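Long-range contact in ABC transporter (Caldanaerobius, PDB 4G68), which probably binds xylan-derived xylo-oligosaccharides outside the cell and hands them to a membrane ABC importer: residues T259-K271 against F280-V293. Numbering follows the deposited sequence.
Sequences TRDEATAEFNQGK and FDAAAFVSDPSSLV
Leu-292 N donates to Asn-268 O over 2.8 Å, a nearly straight bond (164° at the hydrogen) that gives a carbonyl at the end of helix 260-268 a partner from another part of the chain. The helix closes in a Schellman motif at Gly-270, whose positive phi turns the chain beside Val-293; CG1 of that valine packs 3.5 Å from Phe-267 O. The incoming loop is itself braced: Ser-291 OG donates to Phe-285 O and accepts from Val-293 N in an ST turn, and the same hydroxyl oxygen, Ser-291 OG, lies 3.5 Å from Asn-268 CB.

Deeper in, the two helices meet through an aromatic T-shape. Phe-267, with CG anti to its backbone N (chi1 -165°), sends the edge at CD2 over the middle of the Phe-285 face, the ring centroids 4.8 Å apart. Asp-281 O lies over the opposite face, so the ring is sandwiched, and Tyr-158 and Tyr-275 add edge-to-face contacts. Thr-264 comes at the rim of the same ring with CB, which also rests 3.7 Å from Ala-284 CB; Thr-264 OG1 donates back to Asp-261 O within its own helix, so that CB and CG2 do most of the packing against the ring.

At the other end Arg-260 bends at chi2 and chi3 to bring NH1 to Asp-281 OD1, 2.7 Å away. This is a salt bridge whose hydrogen bond is weak, with guanidinium and carboxylate planes 73° apart. Phe-280 CE1 lies at the guanidinium edge, 3.5 Å from Arg-260 NH1, while Arg-260 NE makes a second salt bridge to Asp-261 OD1. Tyr-275 OH, on strand 274-278 between the two segments, is hydrogen-bonded to Asp-281 OD2. The buried carboxylate is thus held at both oxygens, which probably favours its charged form, and this helix-strand-helix unit of the solute-binding fold illustrates how an apolar core can be bracketed by polar links at its two ends.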
loop_
_atom_site.group_PDB
_atom_site.type_symbol
_atom_site.label_atom_id
_atom_site.label_comp_id
_atom_site.label_asym_id
_atom_site.label_seq_id
_atom_site.Cartn_x
_atom_site.Cartn_y
_atom_site.Cartn_z
ATOM N N THR C 259 10.443 1.361 12.088
ATOM C CA THR C 259 9.960 1.608 10.716
ATOM C C THR C 259 9.202 0.397 10.191
ATOM O O THR C 259 9.210 -0.649 10.825
ATOM C CB THR C 259 11.119 1.891 9.755
ATOM O OG1 THR C 259 11.940 0.729 9.625
ATOM C CG2 THR C 259 11.963 3.094 10.225
ATOM N N ARG C 260 8.545 0.533 9.035
ATOM C CA ARG C 260 7.905 -0.623 8.384
ATOM C C ARG C 260 8.931 -1.780 8.205
ATOM O O ARG C 260 8.615 -2.927 8.517
ATOM C CB ARG C 260 7.320 -0.189 7.028
ATOM C CG ARG C 260 6.603 -1.289 6.220
ATOM C CD ARG C 260 7.532 -2.078 5.281
ATOM N NE ARG C 260 8.187 -1.242 4.292
ATOM C CZ ARG C 260 7.685 -0.950 3.087
ATOM N NH1 ARG C 260 6.468 -1.420 2.680
ATOM N NH2 ARG C 260 8.404 -0.162 2.264
ATOM N N ASP C 261 10.109 -1.449 7.670
ATOM C CA ASP C 261 11.153 -2.461 7.358
ATOM C C ASP C 261 11.691 -3.185 8.605
ATOM O O ASP C 261 12.053 -4.351 8.539
ATOM C CB ASP C 261 12.335 -1.834 6.631
ATOM C CG ASP C 261 12.022 -1.427 5.187
ATOM O OD1 ASP C 261 10.909 -1.650 4.680
ATOM O OD2 ASP C 261 12.935 -0.865 4.558
ATOM N N GLU C 262 11.780 -2.481 9.730
ATOM C CA GLU C 262 12.134 -3.098 10.997
ATOM C C GLU C 262 11.017 -4.032 11.462
ATOM O O GLU C 262 11.259 -5.061 12.070
ATOM C CB GLU C 262 12.440 -2.029 12.044
ATOM C CG GLU C 262 13.711 -1.242 11.651
ATOM C CD GLU C 262 14.246 -0.294 12.703
ATOM O OE1 GLU C 262 13.578 0.678 13.079
ATOM O OE2 GLU C 262 15.398 -0.488 13.109
ATOM N N ALA C 263 9.773 -3.659 11.167
ATOM C CA ALA C 263 8.650 -4.508 11.539
ATOM C C ALA C 263 8.560 -5.802 10.713
ATOM O O ALA C 263 8.376 -6.877 11.275
ATOM C CB ALA C 263 7.351 -3.720 11.456
ATOM N N THR C 264 8.679 -5.692 9.377
ATOM C CA THR C 264 8.738 -6.868 8.504
ATOM C C THR C 264 9.947 -7.810 8.874
ATOM O O THR C 264 9.867 -9.048 8.798
ATOM C CB THR C 264 8.748 -6.461 6.984
ATOM O OG1 THR C 264 9.880 -5.624 6.721
ATOM C CG2 THR C 264 7.490 -5.663 6.645
ATOM N N ALA C 265 11.061 -7.229 9.293
ATOM C CA ALA C 265 12.177 -8.071 9.761
ATOM C C ALA C 265 11.808 -8.823 11.077
ATOM O O ALA C 265 12.078 -10.028 11.199
ATOM C CB ALA C 265 13.441 -7.224 9.931
ATOM N N GLU C 266 11.147 -8.128 12.011
ATOM C CA GLU C 266 10.535 -8.763 13.183
ATOM C C GLU C 266 9.717 -9.993 12.798
ATOM O O GLU C 266 10.004 -11.125 13.227
ATOM C CB GLU C 266 9.588 -7.793 13.852
ATOM C CG GLU C 266 10.063 -7.397 15.232
ATOM C CD GLU C 266 9.053 -6.553 15.992
ATOM O OE1 GLU C 266 7.899 -6.357 15.603
ATOM O OE2 GLU C 266 9.445 -6.033 17.032
ATOM N N PHE C 267 8.703 -9.749 11.967
ATOM C CA PHE C 267 7.777 -10.789 11.558
ATOM C C PHE C 267 8.419 -11.896 10.785
ATOM O O PHE C 267 8.012 -13.046 10.971
ATOM C CB PHE C 267 6.670 -10.234 10.698
ATOM C CG PHE C 267 5.498 -11.176 10.529
ATOM C CD1 PHE C 267 4.788 -11.633 11.633
ATOM C CD2 PHE C 267 5.094 -11.581 9.272
ATOM C CE1 PHE C 267 3.692 -12.471 11.476
ATOM C CE2 PHE C 267 3.982 -12.391 9.096
ATOM C CZ PHE C 267 3.290 -12.865 10.203
ATOM N N ASN C 268 9.375 -11.556 9.917
ATOM C CA ASN C 268 10.039 -12.570 9.091
ATOM C C ASN C 268 11.052 -13.407 9.851
ATOM O O ASN C 268 11.441 -14.481 9.374
ATOM C CB ASN C 268 10.467 -12.100 7.657
ATOM C CG ASN C 268 11.845 -11.439 7.585
ATOM O OD1 ASN C 268 12.639 -11.448 8.517
ATOM N ND2 ASN C 268 12.133 -10.853 6.422
ATOM N N GLN C 269 11.449 -12.920 11.041
ATOM C CA GLN C 269 12.297 -13.706 11.951
ATOM C C GLN C 269 11.467 -14.556 12.915
ATOM O O GLN C 269 12.006 -15.216 13.796
ATOM C CB GLN C 269 13.257 -12.781 12.707
ATOM C CG GLN C 269 14.326 -12.154 11.809
ATOM C CD GLN C 269 15.130 -13.184 11.019
ATOM O OE1 GLN C 269 14.956 -13.344 9.789
ATOM N NE2 GLN C 269 16.003 -13.892 11.711
ATOM N N GLY C 270 10.157 -14.543 12.725
ATOM C CA GLY C 270 9.244 -15.376 13.538
ATOM C C GLY C 270 8.983 -14.792 14.910
ATOM O O GLY C 270 8.682 -15.507 15.843
ATOM N N LYS C 271 9.107 -13.480 15.048
ATOM C CA LYS C 271 9.058 -12.847 16.376
ATOM C C LYS C 271 7.721 -12.192 16.704
ATOM O O LYS C 271 7.589 -11.495 17.727
ATOM C CB LYS C 271 10.211 -11.824 16.568
ATOM C CG LYS C 271 11.621 -12.415 16.522
ATOM C CD LYS C 271 12.627 -11.302 16.746
ATOM C CE LYS C 271 14.073 -11.795 16.677
ATOM N NZ LYS C 271 14.486 -12.273 18.022
ATOM N N PHE C 280 2.017 -5.630 -0.396
ATOM C CA PHE C 280 3.393 -5.428 -0.969
ATOM C C PHE C 280 4.446 -5.905 0.018
ATOM O O PHE C 280 5.607 -6.263 -0.375
ATOM C CB PHE C 280 3.674 -3.935 -1.254
ATOM C CG PHE C 280 3.026 -2.999 -0.231
ATOM C CD1 PHE C 280 3.675 -2.733 1.006
ATOM C CD2 PHE C 280 1.825 -2.350 -0.539
ATOM C CE1 PHE C 280 3.081 -1.851 1.913
ATOM C CE2 PHE C 280 1.208 -1.512 0.363
ATOM C CZ PHE C 280 1.854 -1.246 1.586
ATOM N N ASP C 281 4.022 -5.941 1.294
ATOM C CA ASP C 281 4.871 -6.483 2.359
ATOM C C ASP C 281 5.044 -7.975 2.300
ATOM O O ASP C 281 5.968 -8.518 2.900
ATOM C CB ASP C 281 4.418 -5.993 3.749
ATOM C CG ASP C 281 4.744 -4.506 3.965
ATOM O OD1 ASP C 281 5.590 -3.938 3.194
ATOM O OD2 ASP C 281 4.146 -3.946 4.923
ATOM N N ALA C 282 4.200 -8.663 1.544
ATOM C CA ALA C 282 4.352 -10.141 1.375
ATOM C C ALA C 282 5.714 -10.582 1.036
ATOM O O ALA C 282 6.186 -11.551 1.630
ATOM C CB ALA C 282 3.396 -10.678 0.344
ATOM N N ALA C 283 6.368 -9.871 0.102
ATOM C CA ALA C 283 7.694 -10.287 -0.409
ATOM C C ALA C 283 8.735 -10.364 0.698
ATOM O O ALA C 283 9.588 -11.213 0.620
ATOM C CB ALA C 283 8.188 -9.359 -1.531
ATOM N N ALA C 284 8.623 -9.509 1.732
ATOM C CA ALA C 284 9.569 -9.565 2.903
ATOM C C ALA C 284 9.459 -10.881 3.660
ATOM O O ALA C 284 10.368 -11.238 4.424
ATOM C CB ALA C 284 9.341 -8.395 3.859
ATOM N N PHE C 285 8.339 -11.584 3.486
ATOM C CA PHE C 285 8.097 -12.821 4.276
ATOM C C PHE C 285 8.417 -14.075 3.452
ATOM O O PHE C 285 8.864 -15.106 3.997
ATOM C CB PHE C 285 6.659 -12.895 4.896
ATOM C CG PHE C 285 6.164 -11.579 5.475
ATOM C CD1 PHE C 285 7.040 -10.690 6.072
ATOM C CD2 PHE C 285 4.786 -11.266 5.472
ATOM C CE1 PHE C 285 6.580 -9.505 6.615
ATOM C CE2 PHE C 285 4.323 -10.097 6.016
ATOM C CZ PHE C 285 5.219 -9.209 6.610
ATOM N N VAL C 286 8.205 -13.972 2.136
ATOM C CA VAL C 286 8.279 -15.136 1.267
ATOM C C VAL C 286 9.302 -14.996 0.130
ATOM O O VAL C 286 9.574 -15.966 -0.597
ATOM C CB VAL C 286 6.871 -15.495 0.748
ATOM C CG1 VAL C 286 5.934 -15.723 1.935
ATOM C CG2 VAL C 286 6.285 -14.408 -0.169
ATOM N N SER C 287 9.876 -13.809 -0.024
ATOM C CA SER C 287 10.881 -13.651 -1.066
ATOM C C SER C 287 12.251 -13.239 -0.555
ATOM O O SER C 287 13.234 -13.573 -1.167
ATOM C CB SER C 287 10.403 -12.647 -2.117
ATOM O OG SER C 287 9.218 -13.112 -2.731
ATOM N N ASP C 288 12.277 -12.457 0.519
ATOM C CA ASP C 288 13.531 -11.995 1.136
ATOM C C ASP C 288 14.319 -13.222 1.580
ATOM O O ASP C 288 13.791 -14.053 2.324
ATOM C CB ASP C 288 13.190 -11.123 2.346
ATOM C CG ASP C 288 14.387 -10.409 2.924
ATOM O OD1 ASP C 288 15.522 -10.937 2.844
ATOM O OD2 ASP C 288 14.178 -9.315 3.464
ATOM N N PRO C 289 15.586 -13.347 1.131
ATOM C CA PRO C 289 16.347 -14.533 1.462
ATOM C C PRO C 289 16.577 -14.725 2.959
ATOM O O PRO C 289 16.872 -15.848 3.359
ATOM C CB PRO C 289 17.682 -14.306 0.725
ATOM C CG PRO C 289 17.397 -13.281 -0.322
ATOM C CD PRO C 289 16.394 -12.391 0.346
ATOM N N SER C 290 16.424 -13.656 3.749
ATOM C CA SER C 290 16.671 -13.648 5.218
ATOM C C SER C 290 15.503 -14.264 5.971
ATOM O O SER C 290 15.660 -14.727 7.114
ATOM C CB SER C 290 16.833 -12.213 5.745
ATOM O OG SER C 290 18.074 -11.660 5.359
ATOM N N SER C 291 14.329 -14.253 5.332
ATOM C CA SER C 291 13.126 -14.758 5.994
ATOM C C SER C 291 13.263 -16.185 6.530
ATOM O O SER C 291 13.827 -17.064 5.854
ATOM C CB SER C 291 11.913 -14.650 5.085
ATOM O OG SER C 291 10.745 -15.072 5.801
ATOM N N LEU C 292 12.736 -16.404 7.741
ATOM C CA LEU C 292 12.608 -17.715 8.379
ATOM C C LEU C 292 11.168 -18.228 8.442
ATOM O O LEU C 292 10.861 -19.271 9.090
ATOM C CB LEU C 292 13.164 -17.645 9.809
ATOM C CG LEU C 292 14.607 -17.139 9.884
ATOM C CD1 LEU C 292 15.026 -17.055 11.339
ATOM C CD2 LEU C 292 15.525 -18.066 9.100
ATOM N N VAL C 293 10.264 -17.489 7.823
ATOM C CA VAL C 293 8.843 -17.840 7.859
ATOM C C VAL C 293 8.270 -18.283 6.487
ATOM O O VAL C 293 7.036 -18.458 6.342
ATOM C CB VAL C 293 7.971 -16.693 8.459
ATOM C CG1 VAL C 293 8.281 -16.414 9.975
ATOM C CG2 VAL C 293 7.967 -15.422 7.573
#